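Local coordinates for defective in germ line development protein 3, isoform a (Caenorhabditis elegans, PDB 3N89) that forms a globular platform of four KH domains and probably acts in germ line development, perhaps by binding RNA, at residues 208-213 and 219-224; 35-40 and 250-255; 198-203 and 256-261. All coordinates share one frame; numbering follows the deposited sequence.

The three contacts cluster around the third KH domain, their centres 11 to 14 Å apart. Contact 1 lies within that domain, joining helix 209-217 to edge strand 220-222; contact 2 ties helix 245-257 to the first; contact 3 joins helix 197-200 to the segment that leads from helix 245-257 into strand 260-268. Both segments of contact 1 fall, along the chain, between those of both contact 2 and contact 3, whereas contacts 2 and 3 alternate. Ile213 CD1 of contact 1 packs on Tyr254 CB of contact 2, and Leu209 CD2 on Leu258 CD1 of contact 3. Helix 245-257 and the residues just after it thus connect the third domain to the first and fourth, consistent with a compact platform.

Contact 1: 208-213 and 219-224; sequences QLMPVI and TIISYP
Met210 and Ile221 mark the closest backbone approach, 7.0 Å between their CA atoms, where helix 209-217 packs on strand 220-222; Ile213 and Thr219 have CA atoms 7.8 Å apart. This is helix-on-sheet packing inside the third KH domain, with the strand at the edge of an antiparallel sheet, beside strand 236-242. No hydrogen bond joins the two segments. Ile221 points its CB at the helix, and its CD1 reaches Ile213 CG2 at 3.8 Å; the two side chains meet at about a right angle. The same methyl comes within 4.1 Å of the Met210 carbonyl O. Met210 starts toward the strand, but bends at chi2 and chi3 (-66° and 87°) carry its thioether end away, leaving SD 4.2 Å from Ile221 CG2. Ile213 is also covered by Ala251, Tyr254 and Ile255 of helix 245-257, while Ile221 rests on Ile239 of the neighbouring strand, placing both in the domain core. Glu214 takes a hydrogen bond from the backbone N of Ile221 through OE1. At the other end Tyr223 CG sits between the backbone N and the carbonyl carbon (chi1 35°), bringing the ring obliquely to Met210, with Tyr223 CE1 4.1 Å from Met210 CG.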
ATOM      1  N   GLN A 208      -8.915 -12.561 -14.112  1.00 30.15           N
ATOM      2  CA  GLN A 208      -8.258 -12.973 -12.865  1.00 29.73           C
ATOM      3  C   GLN A 208      -6.857 -12.355 -12.926  1.00 29.39           C
ATOM      4  O   GLN A 208      -6.008 -12.788 -13.711  1.00 28.00           O
ATOM      5  CB  GLN A 208      -8.189 -14.506 -12.781  1.00 28.58           C
ATOM      6  CG  GLN A 208      -9.561 -15.174 -12.664  1.00 31.08           C
ATOM      7  CD  GLN A 208      -9.498 -16.704 -12.635  1.00 34.08           C
ATOM      8  OE1 GLN A 208     -10.463 -17.373 -12.240  1.00 34.90           O
ATOM      9  NE2 GLN A 208      -8.368 -17.261 -13.061  1.00 34.55           N
ATOM     10  N   LEU A 209      -6.630 -11.338 -12.097  1.00 27.55           N
ATOM     11  CA  LEU A 209      -5.363 -10.598 -12.084  1.00 29.07           C
ATOM     12  C   LEU A 209      -4.075 -11.236 -11.573  1.00 30.12           C
ATOM     13  O   LEU A 209      -2.990 -10.799 -11.954  1.00 31.84           O
ATOM     14  CB  LEU A 209      -5.563  -9.265 -11.360  1.00 28.00           C
ATOM     15  CG  LEU A 209      -5.450  -7.992 -12.202  1.00 29.26           C
ATOM     16  CD1 LEU A 209      -6.202  -8.163 -13.515  1.00 29.20           C
ATOM     17  CD2 LEU A 209      -5.988  -6.810 -11.410  1.00 28.39           C
ATOM     18  N   MET A 210      -4.158 -12.247 -10.716  1.00 31.75           N
ATOM     19  CA  MET A 210      -2.931 -12.861 -10.218  1.00 32.08           C
ATOM     20  C   MET A 210      -2.231 -13.707 -11.279  1.00 34.14           C
ATOM     21  O   MET A 210      -1.014 -13.613 -11.443  1.00 36.34           O
ATOM     22  CB  MET A 210      -3.204 -13.697  -8.967  1.00 31.61           C
ATOM     23  CG  MET A 210      -3.679 -12.884  -7.762  1.00 30.44           C
ATOM     24  SD  MET A 210      -2.426 -11.754  -7.105  1.00 28.21           S
ATOM     25  CE  MET A 210      -2.680 -10.284  -8.113  1.00 27.46           C
ATOM     26  N   PRO A 211      -2.985 -14.544 -12.019  1.00 34.52           N
ATOM     27  CA  PRO A 211      -2.371 -15.382 -13.058  1.00 32.84           C
ATOM     28  C   PRO A 211      -1.390 -14.599 -13.931  1.00 31.65           C
ATOM     29  O   PRO A 211      -0.358 -15.127 -14.354  1.00 32.10           O
ATOM     30  CB  PRO A 211      -3.576 -15.885 -13.845  1.00 30.90           C
ATOM     31  CG  PRO A 211      -4.596 -16.078 -12.760  1.00 31.19           C
ATOM     32  CD  PRO A 211      -4.435 -14.809 -11.926  1.00 34.01           C
ATOM     33  N   VAL A 212      -1.717 -13.338 -14.193  1.00 30.38           N
ATOM     34  CA  VAL A 212      -0.864 -12.477 -15.012  1.00 28.63           C
ATOM     35  C   VAL A 212       0.464 -12.257 -14.304  1.00 28.01           C
ATOM     36  O   VAL A 212       1.520 -12.274 -14.932  1.00 27.43           O
ATOM     37  CB  VAL A 212      -1.526 -11.094 -15.265  1.00 28.51           C
ATOM     38  CG1 VAL A 212      -0.553 -10.171 -15.997  1.00 26.72           C
ATOM     39  CG2 VAL A 212      -2.804 -11.268 -16.072  1.00 25.68           C
ATOM     40  N   ILE A 213       0.407 -12.046 -12.993  1.00 28.18           N
ATOM     41  CA  ILE A 213       1.624 -11.829 -12.224  1.00 27.72           C
ATOM     42  C   ILE A 213       2.500 -13.077 -12.260  1.00 26.66           C
ATOM     43  O   ILE A 213       3.706 -12.982 -12.480  1.00 25.53           O
ATOM     44  CB  ILE A 213       1.307 -11.446 -10.767  1.00 29.37           C
ATOM     45  CG1 ILE A 213       0.670 -10.054 -10.733  1.00 28.03           C
ATOM     46  CG2 ILE A 213       2.587 -11.476  -9.924  1.00 30.39           C
ATOM     47  CD1 ILE A 213       0.473  -9.501  -9.342  1.00 29.24           C
ATOM     48  N   THR A 219       6.231 -17.325 -10.544  1.00 27.09           N
ATOM     49  CA  THR A 219       5.948 -17.517  -9.137  1.00 27.47           C
ATOM     50  C   THR A 219       4.626 -18.249  -9.057  1.00 27.25           C
ATOM     51  O   THR A 219       3.918 -18.365 -10.054  1.00 28.61           O
ATOM     52  CB  THR A 219       5.829 -16.148  -8.423  1.00 30.90           C
ATOM     53  OG1 THR A 219       7.096 -15.480  -8.455  1.00 31.74           O
ATOM     54  CG2 THR A 219       5.395 -16.317  -6.987  1.00 32.00           C
ATOM     55  N   ILE A 220       4.300 -18.772  -7.884  1.00 26.71           N
ATOM     56  CA  ILE A 220       3.034 -19.464  -7.711  1.00 26.77           C
ATOM     57  C   ILE A 220       2.258 -18.660  -6.686  1.00 26.24           C
ATOM     58  O   ILE A 220       2.810 -18.244  -5.668  1.00 27.40           O
ATOM     59  CB  ILE A 220       3.241 -20.922  -7.232  1.00 26.68           C
ATOM     60  CG1 ILE A 220       3.973 -21.720  -8.326  1.00 26.51           C
ATOM     61  CG2 ILE A 220       1.897 -21.573  -6.943  1.00 24.01           C
ATOM     62  CD1 ILE A 220       4.382 -23.118  -7.906  1.00 29.15           C
ATOM     63  N   ILE A 221       0.984 -18.416  -6.965  1.00 25.76           N
ATOM     64  CA  ILE A 221       0.162 -17.630  -6.059  1.00 23.77           C
ATOM     65  C   ILE A 221      -1.152 -18.326  -5.773  1.00 24.82           C
ATOM     66  O   ILE A 221      -1.971 -18.521  -6.673  1.00 24.71           O
ATOM     67  CB  ILE A 221      -0.160 -16.251  -6.655  1.00 23.71           C
ATOM     68  CG1 ILE A 221       1.127 -15.585  -7.160  1.00 23.54           C
ATOM     69  CG2 ILE A 221      -0.843 -15.391  -5.611  1.00 22.88           C
ATOM     70  CD1 ILE A 221       0.911 -14.274  -7.892  1.00 19.64           C
ATOM     71  N   SER A 222      -1.347 -18.710  -4.518  1.00 25.33           N
ATOM     72  CA  SER A 222      -2.576 -19.361  -4.118  1.00 25.38           C
ATOM     73  C   SER A 222      -3.238 -18.479  -3.073  1.00 26.73           C
ATOM     74  O   SER A 222      -2.568 -17.700  -2.393  1.00 26.17           O
ATOM     75  CB  SER A 222      -2.298 -20.751  -3.543  1.00 24.84           C
ATOM     76  OG  SER A 222      -1.484 -20.688  -2.391  1.00 24.91           O
ATOM     77  N   TYR A 223      -4.560 -18.588  -2.975  1.00 26.43           N
ATOM     78  CA  TYR A 223      -5.347 -17.814  -2.026  1.00 27.51           C
ATOM     79  C   TYR A 223      -6.622 -18.569  -1.701  1.00 28.72           C
ATOM     80  O   TYR A 223      -7.043 -19.437  -2.461  1.00 30.09           O
ATOM     81  CB  TYR A 223      -5.701 -16.440  -2.604  1.00 28.65           C
ATOM     82  CG  TYR A 223      -5.958 -16.434  -4.093  1.00 29.23           C
ATOM     83  CD1 TYR A 223      -4.900 -16.406  -4.997  1.00 28.60           C
ATOM     84  CD2 TYR A 223      -7.260 -16.489  -4.599  1.00 29.68           C
ATOM     85  CE1 TYR A 223      -5.128 -16.433  -6.369  1.00 29.86           C
ATOM     86  CE2 TYR A 223      -7.500 -16.518  -5.973  1.00 28.90           C
ATOM     87  CZ  TYR A 223      -6.429 -16.493  -6.849  1.00 30.86           C
ATOM     88  OH  TYR A 223      -6.650 -16.540  -8.206  1.00 31.89           O
ATOM     89  N   PRO A 224      -7.254 -18.250  -0.563  1.00 29.43           N
ATOM     90  CA  PRO A 224      -8.489 -18.933  -0.174  1.00 29.58           C
ATOM     91  C   PRO A 224      -9.646 -18.545  -1.080  1.00 29.35           C
ATOM     92  O   PRO A 224      -9.840 -17.364  -1.366  1.00 30.49           O
ATOM     93  CB  PRO A 224      -8.696 -18.470   1.265  1.00 29.42           C
ATOM     94  CG  PRO A 224      -8.181 -17.068   1.221  1.00 29.79           C
ATOM     95  CD  PRO A 224      -6.896 -17.211   0.421  1.00 28.33           C
TER

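Contact 2: 35-40 and 250-255; sequences EFESQY and KARRYI
The carboxylate of Glu37 and the guanidinium of Arg252 are tilted 33° from each other, and OE2 approaches the guanidinium obliquely. The Tyr40 ring carries Gln39 CG on one face, 3.5 Å above the plane and offset toward the rim, while Glu37 CD lies at its edge, in plane. Between Glu37 OE2 and Arg252 NH1 there is a long salt bridge of 3.8 Å, without a hydrogen bond. Both side chains reach across the gap, for their CA atoms are 12.0 Å apart; Arg252, with CG anti to the backbone N (chi1 163°), runs extended from CG to NE. The stronger polar partner of Glu37 lies elsewhere, since OE1 accepts a hydrogen bond from Thr191 N in strand 186-193. One oxygen thus grips a backbone amide and the other faces the arginine, which should stabilise the buried carboxylate as an anion. Phe190 packs against Glu37 and Phe106 against Arg252, putting an aromatic ring beside each partner. Tyr40 N bonds to Glu37 O at 2.9 Å, closing the turn that leads into helix 41-45. The arrangement is a buried but long ion pair between the first KH domain and helix 245-257 of the third.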
ATOM      1  N   GLU A  35      -2.996   1.514   1.805  1.00 24.29           N
ATOM      2  CA  GLU A  35      -3.153   0.253   2.508  1.00 24.90           C
ATOM      3  C   GLU A  35      -1.788  -0.282   2.932  1.00 24.94           C
ATOM      4  O   GLU A  35      -0.861  -0.360   2.120  1.00 25.46           O
ATOM      5  CB  GLU A  35      -3.869  -0.755   1.610  1.00 24.99           C
ATOM      6  CG  GLU A  35      -5.375  -0.848   1.846  1.00 27.43           C
ATOM      7  CD  GLU A  35      -6.114   0.456   1.595  1.00 29.67           C
ATOM      8  OE1 GLU A  35      -7.333   0.504   1.870  1.00 31.57           O
ATOM      9  OE2 GLU A  35      -5.494   1.433   1.121  1.00 31.03           O
ATOM     10  N   PHE A  36      -1.677  -0.635   4.210  1.00 23.48           N
ATOM     11  CA  PHE A  36      -0.444  -1.169   4.786  1.00 24.52           C
ATOM     12  C   PHE A  36      -0.791  -2.440   5.579  1.00 24.73           C
ATOM     13  O   PHE A  36      -1.778  -2.469   6.315  1.00 26.65           O
ATOM     14  CB  PHE A  36       0.198  -0.131   5.724  1.00 23.82           C
ATOM     15  CG  PHE A  36       1.024   0.921   5.017  1.00 21.25           C
ATOM     16  CD1 PHE A  36       2.417   0.838   5.007  1.00 18.36           C
ATOM     17  CD2 PHE A  36       0.416   1.994   4.367  1.00 21.69           C
ATOM     18  CE1 PHE A  36       3.195   1.803   4.364  1.00 17.19           C
ATOM     19  CE2 PHE A  36       1.190   2.971   3.716  1.00 21.57           C
ATOM     20  CZ  PHE A  36       2.581   2.870   3.717  1.00 20.44           C
ATOM     21  N   GLU A  37       0.030  -3.476   5.444  1.00 23.37           N
ATOM     22  CA  GLU A  37      -0.194  -4.749   6.124  1.00 22.97           C
ATOM     23  C   GLU A  37      -0.023  -4.684   7.643  1.00 23.72           C
ATOM     24  O   GLU A  37       1.088  -4.500   8.145  1.00 22.78           O
ATOM     25  CB  GLU A  37       0.742  -5.797   5.533  1.00 22.48           C
ATOM     26  CG  GLU A  37       0.736  -5.772   4.021  1.00 23.06           C
ATOM     27  CD  GLU A  37       1.529  -6.895   3.417  1.00 23.56           C
ATOM     28  OE1 GLU A  37       1.118  -8.068   3.572  1.00 23.84           O
ATOM     29  OE2 GLU A  37       2.569  -6.603   2.789  1.00 26.77           O
ATOM     30  N   SER A  38      -1.133  -4.869   8.360  1.00 22.04           N
ATOM     31  CA  SER A  38      -1.167  -4.808   9.823  1.00 21.89           C
ATOM     32  C   SER A  38      -0.105  -5.606  10.573  1.00 21.64           C
ATOM     33  O   SER A  38       0.262  -5.248  11.689  1.00 23.46           O
ATOM     34  CB  SER A  38      -2.550  -5.235  10.331  1.00 22.32           C
ATOM     35  OG  SER A  38      -2.813  -6.596  10.030  1.00 21.40           O
ATOM     36  N   GLN A  39       0.371  -6.690   9.972  1.00 21.38           N
ATOM     37  CA  GLN A  39       1.380  -7.542  10.590  1.00 21.04           C
ATOM     38  C   GLN A  39       2.703  -6.797  10.794  1.00 22.10           C
ATOM     39  O   GLN A  39       3.610  -7.289  11.468  1.00 21.50           O
ATOM     40  CB  GLN A  39       1.607  -8.782   9.718  1.00 21.22           C
ATOM     41  CG  GLN A  39       2.011  -8.454   8.286  1.00 23.55           C
ATOM     42  CD  GLN A  39       2.175  -9.691   7.420  1.00 24.59           C
ATOM     43  OE1 GLN A  39       3.018 -10.553   7.695  1.00 24.96           O
ATOM     44  NE2 GLN A  39       1.368  -9.785   6.366  1.00 24.23           N
ATOM     45  N   TYR A  40       2.799  -5.604  10.218  1.00 22.14           N
ATOM     46  CA  TYR A  40       4.002  -4.794  10.324  1.00 22.44           C
ATOM     47  C   TYR A  40       3.754  -3.507  11.110  1.00 22.50           C
ATOM     48  O   TYR A  40       4.666  -2.701  11.292  1.00 21.86           O
ATOM     49  CB  TYR A  40       4.511  -4.437   8.926  1.00 23.72           C
ATOM     50  CG  TYR A  40       4.829  -5.632   8.058  1.00 25.44           C
ATOM     51  CD1 TYR A  40       5.847  -6.519   8.409  1.00 26.73           C
ATOM     52  CD2 TYR A  40       4.104  -5.888   6.894  1.00 25.17           C
ATOM     53  CE1 TYR A  40       6.136  -7.634   7.622  1.00 26.39           C
ATOM     54  CE2 TYR A  40       4.382  -7.001   6.101  1.00 24.19           C
ATOM     55  CZ  TYR A  40       5.398  -7.872   6.472  1.00 25.51           C
ATOM     56  OH  TYR A  40       5.661  -8.995   5.713  1.00 23.45           O
ATOM     57  N   LYS A 250       9.254  -9.488  -6.438  1.00 25.74           N
ATOM     58  CA  LYS A 250       8.777  -8.836  -7.654  1.00 23.99           C
ATOM     59  C   LYS A 250       7.264  -9.026  -7.694  1.00 23.80           C
ATOM     60  O   LYS A 250       6.514  -8.138  -8.101  1.00 22.97           O
ATOM     61  CB  LYS A 250       9.419  -9.469  -8.893  1.00 24.65           C
ATOM     62  CG  LYS A 250       9.567  -8.503 -10.060  1.00 22.79           C
ATOM     63  CD  LYS A 250      10.413  -7.318  -9.636  1.00 25.01           C
ATOM     64  CE  LYS A 250      10.307  -6.169 -10.612  1.00 28.89           C
ATOM     65  NZ  LYS A 250      10.897  -4.917 -10.048  1.00 30.25           N
ATOM     66  N   ALA A 251       6.813 -10.199  -7.275  1.00 24.05           N
ATOM     67  CA  ALA A 251       5.385 -10.470  -7.230  1.00 24.34           C
ATOM     68  C   ALA A 251       4.793  -9.470  -6.235  1.00 24.74           C
ATOM     69  O   ALA A 251       3.801  -8.799  -6.520  1.00 23.81           O
ATOM     70  CB  ALA A 251       5.140 -11.894  -6.765  1.00 21.38           C
ATOM     71  N   ARG A 252       5.423  -9.368  -5.068  1.00 23.72           N
ATOM     72  CA  ARG A 252       4.980  -8.440  -4.033  1.00 24.25           C
ATOM     73  C   ARG A 252       4.739  -7.050  -4.626  1.00 24.09           C
ATOM     74  O   ARG A 252       3.656  -6.482  -4.489  1.00 25.25           O
ATOM     75  CB  ARG A 252       6.041  -8.357  -2.934  1.00 24.36           C
ATOM     76  CG  ARG A 252       5.928  -7.154  -2.017  1.00 25.50           C
ATOM     77  CD  ARG A 252       7.296  -6.799  -1.459  1.00 28.49           C
ATOM     78  NE  ARG A 252       7.257  -5.677  -0.523  1.00 24.97           N
ATOM     79  CZ  ARG A 252       6.606  -5.701   0.631  1.00 23.99           C
ATOM     80  NH1 ARG A 252       5.937  -6.792   0.984  1.00 24.35           N
ATOM     81  NH2 ARG A 252       6.635  -4.647   1.439  1.00 25.28           N
ATOM     82  N   ARG A 253       5.753  -6.518  -5.299  1.00 22.50           N
ATOM     83  CA  ARG A 253       5.670  -5.199  -5.907  1.00 23.06           C
ATOM     84  C   ARG A 253       4.482  -5.047  -6.872  1.00 23.61           C
ATOM     85  O   ARG A 253       3.788  -4.025  -6.853  1.00 23.58           O
ATOM     86  CB  ARG A 253       6.990  -4.880  -6.622  1.00 22.95           C
ATOM     87  CG  ARG A 253       7.539  -3.475  -6.340  1.00 27.92           C
ATOM     88  CZ  ARG A 253      10.134  -2.952  -4.203  1.00 31.92           C
ATOM     89  NH1 ARG A 253      10.113  -1.668  -4.541  1.00 32.23           N
ATOM     90  NH2 ARG A 253      11.250  -3.481  -3.708  1.00 30.91           N
ATOM     91  N   TYR A 254       4.233  -6.053  -7.709  1.00 22.61           N
ATOM     92  CA  TYR A 254       3.119  -5.961  -8.647  1.00 22.89           C
ATOM     93  C   TYR A 254       1.781  -6.015  -7.906  1.00 23.86           C
ATOM     94  O   TYR A 254       0.832  -5.301  -8.259  1.00 24.13           O
ATOM     95  CB  TYR A 254       3.198  -7.071  -9.699  1.00 22.86           C
ATOM     96  CG  TYR A 254       4.364  -6.933 -10.667  1.00 23.52           C
ATOM     97  CD1 TYR A 254       5.039  -5.715 -10.818  1.00 24.89           C
ATOM     98  CD2 TYR A 254       4.774  -8.011 -11.454  1.00 20.43           C
ATOM     99  CE1 TYR A 254       6.090  -5.577 -11.728  1.00 23.92           C
ATOM    100  CE2 TYR A 254       5.816  -7.884 -12.361  1.00 21.97           C
ATOM    101  CZ  TYR A 254       6.471  -6.668 -12.495  1.00 24.22           C
ATOM    102  OH  TYR A 254       7.502  -6.550 -13.403  1.00 23.92           O
ATOM    103  N   ILE A 255       1.704  -6.865  -6.883  1.00 23.45           N
ATOM    104  CA  ILE A 255       0.488  -6.967  -6.087  1.00 22.19           C
ATOM    105  C   ILE A 255       0.249  -5.596  -5.462  1.00 22.11           C
ATOM    106  O   ILE A 255      -0.843  -5.047  -5.562  1.00 21.41           O
ATOM    107  CB  ILE A 255       0.619  -8.006  -4.946  1.00 22.87           C
ATOM    108  CG1 ILE A 255       0.802  -9.412  -5.525  1.00 22.08           C
ATOM    109  CG2 ILE A 255      -0.619  -7.964  -4.066  1.00 21.26           C
ATOM    110  CD1 ILE A 255       0.920 -10.519  -4.464  1.00 21.47           C
TER

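Contact 3: 198-203 and 256-261; sequences DQVLGS and MDLLPI
Val200 and Leu258 form the apolar heart of this contact, their side chains meeting obliquely with CG1 and CD1 3.9 Å apart. Val200 CG1 also lies 4.0 Å from Leu258 CB, so the methyl packs against both the root and the end of the leucine. It gets there because CG1 is anti to the backbone N, chi1 180°. Leu258 CD1 further approaches the Val200 carbonyl O, at 3.4 Å. Beside this pair, the extended Gln199 side chain crosses Pro260 obliquely and lays its amide end near the proline ring. The backbones come closest at Val200 and Leu258, whose CA atoms are 5.9 Å apart.

In the next shell, Leu192 of strand 186-193 covers Val200, while Leu209 and Met210 of helix 209-217 pack on Leu258. Lys321 NZ donates to the carbonyl oxygens of both Gln199 and Leu258, tying the two backbones together through one ammonium group. Leu259 starts away from segment 198-203 and its side chain packs on Phe190 and Leu192; its N bonds to Met256 O at 3.3 Å in the turn leading from helix 245-257 to strand 260-268. In that strand Ile261 pairs with Ser320. The contact therefore joins the third KH domain to the fourth through apolar packing, with no direct hydrogen bond between the segments; a shared polar link is Lys321, whose positive charge probably suits the two carbonyl oxygens converging on it.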
ATOM      1  N   ASP A 198     -12.073  -8.254  -4.589  1.00 26.20           N
ATOM      2  CA  ASP A 198     -12.638  -8.145  -5.926  1.00 30.24           C
ATOM      3  C   ASP A 198     -11.857  -7.188  -6.834  1.00 30.26           C
ATOM      4  O   ASP A 198     -11.705  -7.452  -8.031  1.00 29.47           O
ATOM      5  CB  ASP A 198     -14.122  -7.732  -5.869  1.00 33.77           C
ATOM      6  CG  ASP A 198     -14.368  -6.481  -5.029  1.00 39.63           C
ATOM      7  OD1 ASP A 198     -13.520  -5.556  -5.064  1.00 41.29           O
ATOM      8  OD2 ASP A 198     -15.424  -6.420  -4.348  1.00 39.04           O
ATOM      9  N   GLN A 199     -11.345  -6.100  -6.260  1.00 29.59           N
ATOM     10  CA  GLN A 199     -10.599  -5.095  -7.019  1.00 29.59           C
ATOM     11  C   GLN A 199      -9.131  -5.460  -7.311  1.00 30.62           C
ATOM     12  O   GLN A 199      -8.562  -5.010  -8.309  1.00 30.61           O
ATOM     13  CB  GLN A 199     -10.651  -3.755  -6.277  1.00 28.94           C
ATOM     14  CG  GLN A 199     -10.081  -2.573  -7.044  1.00 31.49           C
ATOM     15  CD  GLN A 199      -9.915  -1.323  -6.180  1.00 31.59           C
ATOM     16  OE1 GLN A 199     -10.823  -0.939  -5.441  1.00 30.72           O
ATOM     17  NE2 GLN A 199      -8.752  -0.681  -6.281  1.00 30.38           N
ATOM     18  N   VAL A 200      -8.518  -6.269  -6.450  1.00 29.11           N
ATOM     19  CA  VAL A 200      -7.119  -6.651  -6.632  1.00 27.57           C
ATOM     20  C   VAL A 200      -6.951  -7.963  -7.392  1.00 27.02           C
ATOM     21  O   VAL A 200      -6.257  -8.021  -8.412  1.00 25.68           O
ATOM     22  CB  VAL A 200      -6.389  -6.799  -5.270  1.00 29.71           C
ATOM     23  CG1 VAL A 200      -4.940  -7.200  -5.507  1.00 30.26           C
ATOM     24  CG2 VAL A 200      -6.463  -5.491  -4.475  1.00 28.92           C
ATOM     25  N   LEU A 201      -7.578  -9.018  -6.883  1.00 25.12           N
ATOM     26  CA  LEU A 201      -7.492 -10.334  -7.501  1.00 23.74           C
ATOM     27  C   LEU A 201      -8.383 -10.500  -8.725  1.00 22.78           C
ATOM     28  O   LEU A 201      -8.008 -11.159  -9.698  1.00 23.21           O
ATOM     29  CB  LEU A 201      -7.851 -11.410  -6.476  1.00 22.17           C
ATOM     30  CG  LEU A 201      -6.714 -12.002  -5.644  1.00 22.80           C
ATOM     31  CD1 LEU A 201      -6.162 -10.982  -4.668  1.00 21.29           C
ATOM     32  CD2 LEU A 201      -7.242 -13.209  -4.911  1.00 25.77           C
ATOM     33  N   GLY A 202      -9.571  -9.914  -8.661  1.00 23.47           N
ATOM     34  CA  GLY A 202     -10.510 -10.025  -9.758  1.00 22.95           C
ATOM     35  C   GLY A 202     -11.898 -10.307  -9.221  1.00 24.16           C
ATOM     36  O   GLY A 202     -12.057 -10.681  -8.051  1.00 22.72           O
ATOM     37  N   SER A 203     -12.905 -10.123 -10.074  1.00 24.82           N
ATOM     38  CA  SER A 203     -14.301 -10.355  -9.706  1.00 25.06           C
ATOM     39  C   SER A 203     -14.966 -11.236 -10.768  1.00 24.67           C
ATOM     40  O   SER A 203     -14.368 -11.522 -11.808  1.00 25.40           O
ATOM     41  CB  SER A 203     -15.035  -9.017  -9.598  1.00 26.20           C
ATOM     42  OG  SER A 203     -16.299  -9.160  -8.965  1.00 30.29           O
ATOM     43  N   MET A 256       1.278  -5.041  -4.823  1.00 21.27           N
ATOM     44  CA  MET A 256       1.151  -3.725  -4.197  1.00 22.99           C
ATOM     45  C   MET A 256       0.839  -2.592  -5.180  1.00 22.51           C
ATOM     46  O   MET A 256       0.289  -1.572  -4.785  1.00 21.04           O
ATOM     47  CB  MET A 256       2.415  -3.364  -3.406  1.00 24.36           C
ATOM     48  CG  MET A 256       2.671  -4.231  -2.179  1.00 30.12           C
ATOM     49  SD  MET A 256       3.645  -3.382  -0.891  1.00 34.75           S
ATOM     50  CE  MET A 256       5.004  -2.681  -1.884  1.00 30.72           C
ATOM     51  N   ASP A 257       1.210  -2.745  -6.450  1.00 22.60           N
ATOM     52  CA  ASP A 257       0.908  -1.702  -7.425  1.00 21.53           C
ATOM     53  C   ASP A 257      -0.612  -1.635  -7.624  1.00 23.14           C
ATOM     54  O   ASP A 257      -1.132  -0.640  -8.128  1.00 23.35           O
ATOM     55  CB  ASP A 257       1.559  -1.994  -8.784  1.00 22.22           C
ATOM     56  CG  ASP A 257       3.039  -1.643  -8.837  1.00 20.16           C
ATOM     57  OD1 ASP A 257       3.492  -0.733  -8.105  1.00 21.04           O
ATOM     58  OD2 ASP A 257       3.746  -2.275  -9.655  1.00 17.07           O
ATOM     59  N   LEU A 258      -1.314  -2.700  -7.233  1.00 22.62           N
ATOM     60  CA  LEU A 258      -2.767  -2.776  -7.396  1.00 21.98           C
ATOM     61  C   LEU A 258      -3.570  -2.196  -6.237  1.00 21.42           C
ATOM     62  O   LEU A 258      -4.759  -1.910  -6.384  1.00 20.66           O
ATOM     63  CB  LEU A 258      -3.204  -4.228  -7.627  1.00 21.81           C
ATOM     64  CG  LEU A 258      -2.794  -4.902  -8.941  1.00 21.48           C
ATOM     65  CD1 LEU A 258      -3.396  -6.305  -9.019  1.00 22.20           C
ATOM     66  CD2 LEU A 258      -3.274  -4.070 -10.109  1.00 21.02           C
ATOM     67  N   LEU A 259      -2.925  -2.047  -5.086  1.00 21.45           N
ATOM     68  CA  LEU A 259      -3.571  -1.499  -3.899  1.00 20.45           C
ATOM     69  C   LEU A 259      -4.202  -0.153  -4.218  1.00 20.61           C
ATOM     70  O   LEU A 259      -3.574   0.691  -4.852  1.00 21.72           O
ATOM     71  CB  LEU A 259      -2.546  -1.315  -2.776  1.00 18.08           C
ATOM     72  CG  LEU A 259      -2.131  -2.563  -2.008  1.00 16.36           C
ATOM     73  CD1 LEU A 259      -0.995  -2.217  -1.080  1.00 15.07           C
ATOM     74  CD2 LEU A 259      -3.329  -3.110  -1.225  1.00 14.94           C
ATOM     75  N   PRO A 260      -5.452   0.068  -3.781  1.00 21.53           N
ATOM     76  CA  PRO A 260      -6.136   1.335  -4.040  1.00 21.85           C
ATOM     77  C   PRO A 260      -5.511   2.482  -3.258  1.00 22.07           C
ATOM     78  O   PRO A 260      -4.873   2.266  -2.230  1.00 21.35           O
ATOM     79  CB  PRO A 260      -7.571   1.045  -3.604  1.00 22.27           C
ATOM     80  CG  PRO A 260      -7.382   0.100  -2.468  1.00 21.51           C
ATOM     81  CD  PRO A 260      -6.321  -0.846  -3.014  1.00 23.07           C
ATOM     82  N   ILE A 261      -5.713   3.700  -3.747  1.00 22.08           N
ATOM     83  CA  ILE A 261      -5.162   4.890  -3.115  1.00 22.91           C
ATOM     84  C   ILE A 261      -6.153   6.026  -3.343  1.00 22.83           C
ATOM     85  O   ILE A 261      -6.869   6.033  -4.344  1.00 22.93           O
ATOM     86  CB  ILE A 261      -3.790   5.247  -3.760  1.00 25.58           C
ATOM     87  CG1 ILE A 261      -2.988   6.169  -2.847  1.00 24.71           C
ATOM     88  CG2 ILE A 261      -4.002   5.930  -5.120  1.00 20.95           C
ATOM     89  CD1 ILE A 261      -1.535   6.270  -3.259  1.00 27.73           C
TER